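Local structure of periplasmic binding protein (5GJ3) at residues Y50-S55 with D70-P75; N162-V167 with Y242-G247. The protein binds heme in the periplasm, here two heme groups at once, and probably delivers it to a heme-uptake transporter. One frame throughout, in Å; residues are numbered along the deposited sequence.

Contact 1 of 2, residues Y50-S55 with D70-P75; sequences YQRRLS and DEAAGP. With ZN (zinc ion), chain D; HEM (protoporphyrin IX containing Fe), chain B.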
loop_
_atom_site.group_PDB
_atom_site.type_symbol
_atom_site.label_atom_id
_atom_site.label_comp_id
_atom_site.label_asym_id
_atom_site.label_seq_id
_atom_site.Cartn_x
_atom_site.Cartn_y
_atom_site.Cartn_z
ATOM N N TYR A 50 5.649 4.695 -14.567
ATOM C CA TYR A 50 5.547 4.060 -13.230
ATOM C C TYR A 50 6.428 4.847 -12.180
ATOM O O TYR A 50 7.477 5.352 -12.531
ATOM C CB TYR A 50 5.916 2.558 -13.300
ATOM C CG TYR A 50 5.893 1.871 -11.937
ATOM C CD1 TYR A 50 4.736 1.840 -11.167
ATOM C CD2 TYR A 50 7.062 1.330 -11.402
ATOM C CE1 TYR A 50 4.729 1.285 -9.880
ATOM C CE2 TYR A 50 7.076 0.736 -10.118
ATOM C CZ TYR A 50 5.909 0.726 -9.368
ATOM O OH TYR A 50 5.931 0.166 -8.096
ATOM N N GLN A 51 5.976 4.934 -10.935
ATOM C CA GLN A 51 6.702 5.679 -9.854
ATOM C C GLN A 51 8.213 5.464 -9.755
ATOM O O GLN A 51 8.929 6.401 -9.427
ATOM C CB GLN A 51 6.042 5.465 -8.472
ATOM C CG GLN A 51 6.175 4.027 -7.904
ATOM C CD GLN A 51 5.250 3.800 -6.719
ATOM O OE1 GLN A 51 4.904 4.748 -5.971
ATOM N NE2 GLN A 51 4.829 2.548 -6.542
ATOM N N ARG A 52 8.701 4.253 -10.067
ATOM C CA ARG A 52 10.147 3.934 -10.015
ATOM C C ARG A 52 10.797 4.013 -11.377
ATOM O O ARG A 52 11.986 3.782 -11.513
ATOM C CB ARG A 52 10.349 2.491 -9.506
ATOM C CG ARG A 52 9.817 2.271 -8.088
ATOM C CD ARG A 52 10.329 0.939 -7.524
ATOM N NE ARG A 52 10.334 0.913 -6.054
ATOM C CZ ARG A 52 9.245 0.977 -5.274
ATOM N NH1 ARG A 52 8.017 1.106 -5.787
ATOM N NH2 ARG A 52 9.375 0.924 -3.958
ATOM N N ARG A 53 10.015 4.347 -12.399
ATOM C CA ARG A 53 10.551 4.398 -13.759
ATOM C C ARG A 53 9.940 5.637 -14.461
ATOM O O ARG A 53 9.368 5.562 -15.572
ATOM C CB ARG A 53 10.251 3.022 -14.489
ATOM C CG ARG A 53 11.339 2.589 -15.503
ATOM C CD ARG A 53 11.145 1.176 -16.122
ATOM N NE ARG A 53 9.953 1.162 -16.957
ATOM C CZ ARG A 53 8.760 0.751 -16.543
ATOM N NH1 ARG A 53 8.610 0.329 -15.283
ATOM N NH2 ARG A 53 7.699 0.790 -17.369
ATOM N N LEU A 54 10.064 6.789 -13.790
ATOM C CA LEU A 54 9.372 7.992 -14.230
ATOM C C LEU A 54 9.982 8.603 -15.456
ATOM O O LEU A 54 11.183 8.654 -15.570
ATOM C CB LEU A 54 9.372 9.043 -13.072
ATOM C CG LEU A 54 8.502 8.588 -11.877
ATOM C CD1 LEU A 54 8.988 9.369 -10.653
ATOM C CD2 LEU A 54 7.030 8.807 -12.059
ATOM N N SER A 55 9.135 9.106 -16.355
ATOM C CA SER A 55 9.590 9.856 -17.542
ATOM C C SER A 55 9.821 11.365 -17.218
ATOM O O SER A 55 8.851 12.088 -16.923
ATOM C CB SER A 55 8.517 9.843 -18.605
ATOM O OG SER A 55 8.902 10.676 -19.680
ATOM N N ASP A 70 7.497 10.635 -2.908
ATOM C CA ASP A 70 8.179 10.185 -1.717
ATOM C C ASP A 70 9.320 9.299 -2.175
ATOM O O ASP A 70 9.637 9.255 -3.400
ATOM C CB ASP A 70 7.204 9.523 -0.743
ATOM C CG ASP A 70 6.629 8.216 -1.270
ATOM O OD1 ASP A 70 7.221 7.523 -2.135
ATOM O OD2 ASP A 70 5.546 7.868 -0.789
ATOM N N GLU A 71 9.994 8.664 -1.229
ATOM C CA GLU A 71 11.250 7.956 -1.512
ATOM C C GLU A 71 11.164 6.828 -2.545
ATOM O O GLU A 71 12.198 6.450 -3.076
ATOM C CB GLU A 71 11.929 7.428 -0.217
ATOM C CG GLU A 71 11.098 6.385 0.534
ATOM C CD GLU A 71 11.792 5.871 1.803
ATOM O OE1 GLU A 71 11.575 6.396 2.938
ATOM O OE2 GLU A 71 12.589 4.925 1.655
ATOM N N ALA A 72 9.971 6.300 -2.837
ATOM C CA ALA A 72 9.823 5.323 -3.919
ATOM C C ALA A 72 10.014 5.926 -5.324
ATOM O O ALA A 72 10.252 5.166 -6.272
ATOM C CB ALA A 72 8.479 4.586 -3.847
ATOM N N ALA A 73 9.925 7.258 -5.470
ATOM C CA ALA A 73 9.996 7.886 -6.775
ATOM C C ALA A 73 11.386 7.754 -7.349
ATOM O O ALA A 73 12.394 8.017 -6.678
ATOM C CB ALA A 73 9.631 9.400 -6.690
ATOM N N GLY A 74 11.452 7.396 -8.622
ATOM C CA GLY A 74 12.738 7.308 -9.329
ATOM C C GLY A 74 12.578 7.108 -10.836
ATOM O O GLY A 74 11.458 6.982 -11.336
ATOM N N PRO A 75 13.715 6.947 -11.558
ATOM C CA PRO A 75 15.080 6.821 -11.028
ATOM C C PRO A 75 15.702 8.149 -10.599
ATOM O O PRO A 75 15.193 9.238 -10.994
ATOM C CB PRO A 75 15.877 6.300 -12.231
ATOM C CG PRO A 75 15.110 6.818 -13.424
ATOM C CD PRO A 75 13.658 6.645 -13.003
HETATM ZN ZN ZN D . 4.877 5.949 -0.872
HETATM C CHA HEM B . 5.866 -2.501 -10.886
HETATM C CHB HEM B . 2.114 -0.729 -8.346
HETATM C CHC HEM B . 4.992 -1.111 -4.409
HETATM C CHD HEM B . 8.835 -2.351 -7.101
HETATM C C1A HEM B . 4.628 -2.035 -10.518
HETATM C C2A HEM B . 3.592 -1.791 -11.449
HETATM C C3A HEM B . 2.523 -1.267 -10.784
HETATM C C4A HEM B . 2.900 -1.214 -9.402
HETATM C CMA HEM B . 1.188 -0.831 -11.394
HETATM C CAA HEM B . 3.724 -2.044 -12.945
HETATM C CBA HEM B . 4.586 -0.885 -13.510
HETATM C CGA HEM B . 5.221 -1.186 -14.847
HETATM O O1A HEM B . 5.290 -2.355 -15.237
HETATM O O2A HEM B . 5.723 -0.291 -15.572
HETATM C C1B HEM B . 2.571 -0.720 -7.009
HETATM C C2B HEM B . 1.777 -0.373 -5.862
HETATM C C3B HEM B . 2.577 -0.507 -4.752
HETATM C C4B HEM B . 3.899 -0.916 -5.260
HETATM C CMB HEM B . 0.313 0.003 -5.865
HETATM C CAB HEM B . 2.283 -0.275 -3.313
HETATM C CBB HEM B . 1.293 0.559 -2.940
HETATM C C1C HEM B . 6.256 -1.523 -4.752
HETATM C C2C HEM B . 7.273 -1.896 -3.847
HETATM C C3C HEM B . 8.387 -2.255 -4.628
HETATM C C4C HEM B . 8.006 -2.116 -6.009
HETATM C CMC HEM B . 7.125 -1.865 -2.332
HETATM C CAC HEM B . 9.737 -2.700 -4.176
HETATM C CBC HEM B . 10.035 -2.916 -2.893
HETATM C C1D HEM B . 8.260 -2.516 -8.356
HETATM C C2D HEM B . 9.089 -2.976 -9.490
HETATM C C3D HEM B . 8.274 -3.024 -10.544
HETATM C C4D HEM B . 6.954 -2.586 -10.043
HETATM C CMD HEM B . 10.571 -3.346 -9.458
HETATM C CAD HEM B . 8.642 -3.410 -11.969
HETATM C CBD HEM B . 8.709 -2.042 -12.755
HETATM C CGD HEM B . 10.043 -1.308 -12.725
HETATM O O1D HEM B . 11.108 -1.924 -12.492
HETATM O O2D HEM B . 10.146 -0.071 -12.975
HETATM N NA HEM B . 4.230 -1.613 -9.297
HETATM N NB HEM B . 3.815 -0.975 -6.598
HETATM N NC HEM B . 6.709 -1.646 -6.040
HETATM N ND HEM B . 6.970 -2.238 -8.729
HETATM FE FE HEM B . 5.454 -1.599 -7.713
HETATM O O HOH W 1 5.318 5.213 -2.623
#

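Contact 2 of 2, residues N162-V167 with Y242-G247; sequences NTAVDV and YLLGMG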
loop_
_atom_site.group_PDB
_atom_site.type_symbol
_atom_site.label_atom_id
_atom_site.label_comp_id
_atom_site.label_asym_id
_atom_site.label_seq_id
_atom_site.Cartn_x
_atom_site.Cartn_y
_atom_site.Cartn_z
ATOM N N ASN A 162 10.417 -6.001 7.816
ATOM C CA ASN A 162 10.772 -4.772 7.118
ATOM C C ASN A 162 9.941 -4.513 5.826
ATOM O O ASN A 162 10.474 -4.078 4.807
ATOM C CB ASN A 162 12.300 -4.693 6.851
ATOM C CG ASN A 162 12.766 -3.265 6.616
ATOM O OD1 ASN A 162 12.474 -2.375 7.417
ATOM N ND2 ASN A 162 13.470 -3.035 5.509
ATOM N N THR A 163 8.640 -4.817 5.877
ATOM C CA THR A 163 7.702 -4.507 4.801
ATOM C C THR A 163 6.473 -3.833 5.427
ATOM O O THR A 163 6.111 -4.103 6.606
ATOM C CB THR A 163 7.220 -5.782 4.028
ATOM O OG1 THR A 163 6.510 -6.660 4.924
ATOM C CG2 THR A 163 8.392 -6.562 3.396
ATOM N N ALA A 164 5.816 -2.979 4.640
ATOM C CA ALA A 164 4.529 -2.406 5.043
ATOM C C ALA A 164 3.541 -3.521 5.424
ATOM O O ALA A 164 2.785 -3.344 6.372
ATOM C CB ALA A 164 3.926 -1.588 3.906
ATOM N N VAL A 165 3.500 -4.625 4.657
ATOM C CA VAL A 165 2.429 -5.631 4.904
ATOM C C VAL A 165 2.688 -6.314 6.258
ATOM O O VAL A 165 1.739 -6.615 7.002
ATOM C CB VAL A 165 2.214 -6.634 3.736
ATOM C CG1 VAL A 165 3.416 -7.550 3.543
ATOM C CG2 VAL A 165 0.924 -7.465 3.956
ATOM N N ASP A 166 3.971 -6.479 6.602
ATOM C CA ASP A 166 4.340 -7.033 7.905
ATOM C C ASP A 166 3.776 -6.158 9.032
ATOM O O ASP A 166 3.151 -6.662 9.982
ATOM C CB ASP A 166 5.852 -7.143 8.037
ATOM C CG ASP A 166 6.268 -7.818 9.321
ATOM O OD1 ASP A 166 5.937 -9.002 9.525
ATOM O OD2 ASP A 166 6.924 -7.163 10.141
ATOM N N VAL A 167 3.938 -4.848 8.876
ATOM C CA VAL A 167 3.398 -3.885 9.833
ATOM C C VAL A 167 1.862 -3.945 9.900
ATOM O O VAL A 167 1.261 -3.892 10.989
ATOM C CB VAL A 167 3.901 -2.430 9.523
ATOM C CG1 VAL A 167 3.193 -1.418 10.410
ATOM C CG2 VAL A 167 5.400 -2.329 9.731
ATOM N N TYR A 242 -4.730 0.190 -1.361
ATOM C CA TYR A 242 -5.499 0.177 -0.139
ATOM C C TYR A 242 -4.768 -0.563 0.961
ATOM O O TYR A 242 -4.633 -0.065 2.075
ATOM C CB TYR A 242 -6.809 -0.532 -0.405
ATOM C CG TYR A 242 -7.791 -0.603 0.763
ATOM C CD1 TYR A 242 -8.274 0.563 1.378
ATOM C CD2 TYR A 242 -8.276 -1.832 1.209
ATOM C CE1 TYR A 242 -9.200 0.498 2.415
ATOM C CE2 TYR A 242 -9.231 -1.919 2.244
ATOM C CZ TYR A 242 -9.678 -0.750 2.845
ATOM O OH TYR A 242 -10.585 -0.799 3.860
ATOM N N LEU A 243 -4.313 -1.776 0.679
ATOM C CA LEU A 243 -3.581 -2.537 1.705
ATOM C C LEU A 243 -2.197 -1.953 2.063
ATOM O O LEU A 243 -1.838 -1.887 3.236
ATOM C CB LEU A 243 -3.422 -3.989 1.278
ATOM C CG LEU A 243 -2.569 -4.888 2.174
ATOM C CD1 LEU A 243 -3.209 -5.078 3.550
ATOM C CD2 LEU A 243 -2.328 -6.228 1.484
ATOM N N LEU A 244 -1.445 -1.532 1.059
ATOM C CA LEU A 244 -0.011 -1.276 1.186
ATOM C C LEU A 244 0.440 0.195 1.058
ATOM O O LEU A 244 1.604 0.508 1.381
ATOM C CB LEU A 244 0.742 -2.124 0.152
ATOM C CG LEU A 244 0.571 -3.635 0.290
ATOM C CD1 LEU A 244 1.301 -4.261 -0.889
ATOM C CD2 LEU A 244 1.186 -4.132 1.602
ATOM N N GLY A 245 -0.469 1.075 0.630
ATOM C CA GLY A 245 -0.186 2.533 0.518
ATOM C C GLY A 245 0.206 3.341 1.761
ATOM O O GLY A 245 0.888 4.381 1.631
ATOM N N MET A 246 -0.166 2.895 2.963
ATOM C CA MET A 246 0.183 3.675 4.167
ATOM C C MET A 246 -0.277 5.138 4.025
ATOM O O MET A 246 0.464 6.108 4.236
ATOM C CB MET A 246 1.668 3.540 4.521
ATOM C CG MET A 246 2.002 2.141 5.061
ATOM S SD MET A 246 1.133 1.724 6.610
ATOM C CE MET A 246 2.173 0.346 7.111
ATOM N N GLY A 247 -1.533 5.268 3.615
ATOM C CA GLY A 247 -2.103 6.561 3.312
ATOM C C GLY A 247 -3.327 6.791 4.147
ATOM O O GLY A 247 -3.433 6.226 5.232
#

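Contact 1 of 2, residues Y50-S55 with D70-P75
Ala72 presses its CB against the guanidinium of Arg52, 3.8 Å from NH2, while a pyrrole ring of the heme lies over the opposite face. The Arg52 chain, extended from CG to NE (chi2 -167°), carries this flat group across the porphyrin, with CZ 3.4 Å from HEM C3C. Its NH1 makes a weak hydrogen bond to Tyr50 OH, the oxygen that ligates the heme iron at 1.9 Å. Gln51 NE2 gives the same oxygen a straighter bond, with Tyr50 OH nearly in its amide plane, and Asn12 holds Gln51 OE1. Two donors thus converge on the ligand oxygen, and the arginine charge would be expected to favour its tyrosinate form. Behind them, Gly74 ties the backbones together: its N donates to Gln51 O (2.8 Å), and its O takes an almost linear bond from Leu54 N (2.8 Å, 171°). A cis peptide then leads into Pro75, whose CD lies 3.6 Å from Arg52 O. At the other end of 70-75, Asp70 OD2 binds zinc at 2.0 Å, a site completed by Asp14, Asp94 and a water. Tyrosine ligation backed by arginine is the heme site of this periplasmic binding protein.

Contact 2 of 2, residues N162-V167 with Y242-G247
Ala164 and Leu244 bring the two backbones to 6.1 Å between CA atoms, where the first turn of helix 164-171 faces the last part of helix 240-244, and no hydrogen bond crosses between the segments. This is apolar helix-to-helix packing in the C-terminal lobe of a two-lobed periplasmic binding protein. Thr163 is the N-cap of the first helix: its OG1 accepts from Asp166 N at 3.0 Å, fixing the turn that presents Ala164 and Val165.

Ala164 points its methyl group at the other segment and meets both Leu244 and Met246, with CB 4.1 Å from Met246 CE. Met246 has left the helix with a positive phi (53°), and its chain, bent at chi2 (-62°), brings the terminal methyl back to the first helix. There CE lies 3.8 Å from Ala164 O and 3.9 Å from Val167 CG1, so one methyl group bridges two residues about one turn apart.

Val165 CG2 also approaches Leu243 CD2 at 4.3 Å. Both residues also rest on Phe147 of strand 144-151, while Leu243 touches Leu205 and Val165 touches Leu203, both on strand 201-205, which joins the pair to the mixed sheet. Leu244 belongs to the pocket of one of the two hemes, its side chain about 4 Å from that heme at the nearest atoms, and so links that pocket to helix 164-171. Its CD2 meets Val165 at the branch carbon itself: Val165 CB and Leu244 CD2 are 3.4 Å apart, tighter than an ordinary carbon-carbon contact.

From the N terminus, contact 1 comes first: residues 50-55 meet 70-75 after a 14-residue connection that runs through helix 56-60 into strand 66-70 of the four-stranded parallel sheet. The chain then leaves this lobe along the long helix 115-136 and builds the mixed sheet of the second lobe. Contact 2 opens at 162-167 and closes at 242-247 after 74 residues, joining two helices of that lobe. The contacts stand in series, neither enclosing the other. Their centres are about 18 Å apart and their nearest atoms about 6 Å, without touching, and each lends residues to the heme-binding cleft.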